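Local atomic coordinates of autoinducer 2-binding protein LsrB (Clostridium saccharobutylicum DSM 13864, PDB entry 6DSP), a protein that binds the quorum-sensing signal autoinducer-2, held here as a cyclic tetrahydroxytetrahydrofuran between the two lobes of a periplasmic-binding-protein fold. Residues Leu96-Asp110 against Val113-Gly125. Residues are numbered along the deposited sequence; the frame is centred on the assembly and turned at random.
Sequences LKAAADAGVTVTTWD and VDPSVRKVMVSQG. With PAV ((2R,4S)-2-methyl-2,3,3,4-tetrahydroxytetrahydrofuran), chain C.
Met121 and Thr108 sit side by side on neighbouring parallel strands. The methionine CB lies 3.3 Å from Thr108 OG1; CG stays beside that hydroxyl, and a bend at chi2 (67°) swings SD across to the neighbouring strand. SD passes 3.2 Å from Thr108 OG1, whose hydrogen-bond partner is Asp112, and CE runs on along that strand to end 3.5 Å from Asp110 N. Beneath, the strands are laced by Thr108 N to Val120 O, Val122 N to Thr108 O and Asp110 N to Val122 O.

Where strand 105-109 ends, Asp110 takes two ligand hydroxyls: PAV O3 gives its proton to OD1 and PAV O4 to OD2, each 2.6 Å away. Gln124, itself a pocket residue, gives NE2 to OD1 on its anti side at 2.9 Å through a bent bond (134°), the planes 11° apart; with Ser85 on OD2, this probably helps hold the carboxylate's rotation.

Leu96 CD1 of helix 89-101 meets the Val113 methyls tip to tip. Both strands belong to the sheet of one periplasmic-binding-protein lobe, and the loops at their C-terminal ends carry Asp110 and Gln124 into the pocket. Strand 81-84 flanks 105-109 on its far edge; helices 34-50 and 273-288 pack against Trp109, on the face opposite Met121.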
# COMPACT_ATOMS: atom_id res chain seq x y z
N LEU A 96 -0.78 -16.83 11.76
CA LEU A 96 0.63 -16.48 11.81
C LEU A 96 1.28 -16.99 13.08
O LEU A 96 2.46 -17.37 13.05
CB LEU A 96 0.81 -14.96 11.67
CG LEU A 96 0.45 -14.43 10.26
CD1 LEU A 96 0.59 -12.91 10.24
CD2 LEU A 96 1.30 -15.05 9.15
N LYS A 97 0.55 -17.03 14.19
CA LYS A 97 1.10 -17.66 15.38
C LYS A 97 1.35 -19.14 15.13
O LYS A 97 2.38 -19.69 15.53
CB LYS A 97 0.15 -17.46 16.57
CG LYS A 97 0.10 -16.02 17.08
CD LYS A 97 -1.07 -15.91 18.06
CE LYS A 97 -0.81 -15.01 19.25
NZ LYS A 97 -1.67 -15.52 20.37
N ALA A 98 0.40 -19.79 14.46
CA ALA A 98 0.59 -21.22 14.18
C ALA A 98 1.76 -21.42 13.22
O ALA A 98 2.53 -22.38 13.36
CB ALA A 98 -0.69 -21.79 13.61
N ALA A 99 1.93 -20.52 12.26
CA ALA A 99 3.06 -20.64 11.34
C ALA A 99 4.38 -20.57 12.11
O ALA A 99 5.28 -21.40 11.90
CB ALA A 99 2.99 -19.56 10.25
N ALA A 100 4.50 -19.61 13.03
CA ALA A 100 5.73 -19.49 13.80
C ALA A 100 5.97 -20.72 14.67
O ALA A 100 7.10 -21.20 14.78
CB ALA A 100 5.69 -18.25 14.68
N ASP A 101 4.89 -21.30 15.23
CA ASP A 101 5.03 -22.50 16.05
C ASP A 101 5.45 -23.71 15.20
O ASP A 101 5.98 -24.69 15.74
CB ASP A 101 3.73 -22.81 16.80
CG ASP A 101 3.53 -21.91 18.01
OD1 ASP A 101 4.36 -21.00 18.24
OD2 ASP A 101 2.54 -22.12 18.75
N ALA A 102 5.20 -23.67 13.90
CA ALA A 102 5.67 -24.70 12.98
C ALA A 102 7.11 -24.46 12.51
O ALA A 102 7.64 -25.26 11.73
CB ALA A 102 4.73 -24.82 11.77
N GLY A 103 7.75 -23.38 12.99
CA GLY A 103 9.12 -23.10 12.59
C GLY A 103 9.24 -22.15 11.41
O GLY A 103 10.36 -21.95 10.90
N VAL A 104 8.14 -21.57 10.95
CA VAL A 104 8.17 -20.69 9.79
C VAL A 104 8.51 -19.27 10.23
O VAL A 104 7.93 -18.77 11.19
CB VAL A 104 6.81 -20.73 9.07
CG1 VAL A 104 6.78 -19.78 7.92
CG2 VAL A 104 6.53 -22.17 8.59
N THR A 105 9.45 -18.65 9.54
CA THR A 105 9.80 -17.24 9.79
C THR A 105 8.72 -16.36 9.16
O THR A 105 8.38 -16.53 7.99
CB THR A 105 11.14 -16.93 9.13
OG1 THR A 105 12.16 -17.68 9.79
CG2 THR A 105 11.44 -15.43 9.18
N VAL A 106 8.13 -15.48 9.95
CA VAL A 106 7.04 -14.62 9.50
C VAL A 106 7.54 -13.18 9.36
O VAL A 106 8.05 -12.60 10.33
CB VAL A 106 5.82 -14.69 10.44
CG1 VAL A 106 4.73 -13.74 9.98
CG2 VAL A 106 5.29 -16.15 10.55
N THR A 107 7.38 -12.62 8.16
CA THR A 107 7.64 -11.21 7.92
C THR A 107 6.44 -10.61 7.21
O THR A 107 5.60 -11.33 6.64
CB THR A 107 8.90 -10.96 7.05
OG1 THR A 107 8.72 -11.53 5.75
CG2 THR A 107 10.18 -11.51 7.71
N THR A 108 6.38 -9.27 7.16
CA THR A 108 5.32 -8.59 6.44
C THR A 108 5.90 -7.56 5.47
O THR A 108 7.06 -7.15 5.59
CB THR A 108 4.32 -7.93 7.38
OG1 THR A 108 5.06 -7.20 8.36
CG2 THR A 108 3.46 -8.98 8.09
N TRP A 109 5.07 -7.11 4.54
CA TRP A 109 5.40 -5.99 3.68
C TRP A 109 4.09 -5.30 3.35
O TRP A 109 3.04 -5.95 3.38
CB TRP A 109 6.12 -6.50 2.41
CG TRP A 109 5.21 -7.24 1.45
CD1 TRP A 109 4.60 -8.46 1.66
CD2 TRP A 109 4.74 -6.77 0.19
NE1 TRP A 109 3.77 -8.77 0.57
CE2 TRP A 109 3.83 -7.74 -0.33
CE3 TRP A 109 4.98 -5.62 -0.55
CZ2 TRP A 109 3.18 -7.58 -1.56
CZ3 TRP A 109 4.34 -5.46 -1.79
CH2 TRP A 109 3.46 -6.46 -2.29
N ASP A 110 4.17 -4.01 3.01
CA ASP A 110 3.03 -3.25 2.47
C ASP A 110 1.99 -2.92 3.54
O ASP A 110 1.86 -1.76 3.93
CB ASP A 110 2.45 -3.96 1.24
CG ASP A 110 1.26 -3.24 0.66
OD1 ASP A 110 1.35 -2.00 0.48
OD2 ASP A 110 0.25 -3.92 0.31
N VAL A 113 0.80 -6.47 10.25
CA VAL A 113 -0.07 -7.16 11.20
C VAL A 113 0.34 -6.75 12.62
O VAL A 113 1.23 -5.91 12.80
CB VAL A 113 -0.00 -8.70 11.03
CG1 VAL A 113 -0.40 -9.06 9.63
CG2 VAL A 113 1.42 -9.19 11.33
N ASP A 114 -0.23 -7.39 13.65
CA ASP A 114 0.20 -7.12 15.01
C ASP A 114 1.70 -7.41 15.09
O ASP A 114 2.12 -8.51 14.71
CB ASP A 114 -0.57 -8.05 15.95
CG ASP A 114 -0.28 -7.83 17.43
OD1 ASP A 114 0.81 -7.36 17.76
OD2 ASP A 114 -1.16 -8.19 18.24
N PRO A 115 2.53 -6.46 15.53
CA PRO A 115 3.99 -6.70 15.49
C PRO A 115 4.44 -7.84 16.39
O PRO A 115 5.60 -8.27 16.28
CB PRO A 115 4.57 -5.35 15.94
CG PRO A 115 3.48 -4.35 15.51
CD PRO A 115 2.22 -5.06 15.89
N SER A 116 3.59 -8.34 17.29
CA SER A 116 3.94 -9.48 18.12
C SER A 116 3.91 -10.80 17.35
O SER A 116 4.41 -11.82 17.87
CB SER A 116 3.01 -9.55 19.33
OG SER A 116 1.69 -9.94 18.91
N VAL A 117 3.40 -10.81 16.12
CA VAL A 117 3.31 -12.05 15.36
C VAL A 117 4.08 -12.00 14.05
O VAL A 117 3.90 -12.86 13.19
CB VAL A 117 1.86 -12.55 15.17
CG1 VAL A 117 1.17 -12.67 16.52
CG2 VAL A 117 1.06 -11.66 14.23
N ARG A 118 4.96 -11.02 13.87
CA ARG A 118 5.90 -11.04 12.75
C ARG A 118 7.22 -10.44 13.21
O ARG A 118 7.28 -9.68 14.19
CB ARG A 118 5.33 -10.27 11.55
CG ARG A 118 4.92 -8.75 11.83
CD ARG A 118 6.11 -7.88 11.69
NE ARG A 118 5.73 -6.46 11.83
CZ ARG A 118 6.39 -5.63 12.63
NH1 ARG A 118 7.42 -6.06 13.36
NH2 ARG A 118 6.04 -4.37 12.65
N LYS A 119 8.29 -10.75 12.47
CA LYS A 119 9.63 -10.29 12.83
C LYS A 119 9.95 -8.92 12.25
O LYS A 119 10.18 -7.97 12.99
CB LYS A 119 10.70 -11.35 12.49
CG LYS A 119 10.44 -12.74 13.11
CD LYS A 119 9.88 -12.65 14.53
CE LYS A 119 10.86 -12.09 15.52
NZ LYS A 119 10.27 -11.95 16.94
N VAL A 120 9.92 -8.79 10.95
CA VAL A 120 10.23 -7.54 10.28
C VAL A 120 9.09 -7.21 9.33
O VAL A 120 8.54 -8.10 8.65
CB VAL A 120 11.54 -7.66 9.48
CG1 VAL A 120 11.79 -6.42 8.61
CG2 VAL A 120 12.71 -7.86 10.44
N MET A 121 8.74 -5.94 9.27
CA MET A 121 7.83 -5.35 8.28
C MET A 121 8.63 -4.47 7.33
O MET A 121 9.42 -3.65 7.80
CB MET A 121 6.82 -4.48 9.03
CG MET A 121 6.03 -3.50 8.17
SD MET A 121 4.88 -4.31 7.04
CE MET A 121 4.23 -2.84 6.28
N VAL A 122 8.48 -4.66 6.01
CA VAL A 122 9.07 -3.75 5.02
C VAL A 122 8.00 -2.80 4.52
O VAL A 122 7.08 -3.18 3.78
CB VAL A 122 9.76 -4.49 3.86
CG1 VAL A 122 10.34 -3.47 2.90
CG2 VAL A 122 10.88 -5.37 4.43
N SER A 123 8.11 -1.54 4.96
CA SER A 123 7.07 -0.55 4.73
C SER A 123 7.51 0.53 3.75
O SER A 123 8.65 1.02 3.81
CB SER A 123 6.68 0.10 6.06
OG SER A 123 5.73 1.13 5.85
N GLN A 124 6.56 0.97 2.92
CA GLN A 124 6.77 2.02 1.95
C GLN A 124 6.88 3.42 2.58
O GLN A 124 7.26 4.36 1.87
CB GLN A 124 5.62 2.03 0.93
CG GLN A 124 4.20 2.08 1.52
CD GLN A 124 3.56 0.71 1.76
OE1 GLN A 124 4.21 -0.19 2.30
NE2 GLN A 124 2.29 0.57 1.43
N GLY A 125 6.55 3.60 3.85
CA GLY A 125 6.73 4.90 4.48
C GLY A 125 5.93 5.00 5.76
O GLY A 125 5.10 4.14 6.08
O2 PAV C . -2.26 1.78 -1.81
C2 PAV C . -1.80 0.44 -2.09
C1 PAV C . -0.83 0.38 -3.29
O5 PAV C . -3.05 -0.27 -2.62
C5 PAV C . -2.88 -1.60 -2.39
C4 PAV C . -1.63 -1.77 -1.50
O4 PAV C . -1.89 -2.70 -0.45
C3 PAV C . -1.39 -0.33 -1.03
O3 PAV C . -0.03 -0.12 -0.77
O13 PAV C . -2.19 -0.05 0.10
O HOH W 1 4.05 -15.34 14.20
O HOH W 2 3.10 0.19 5.57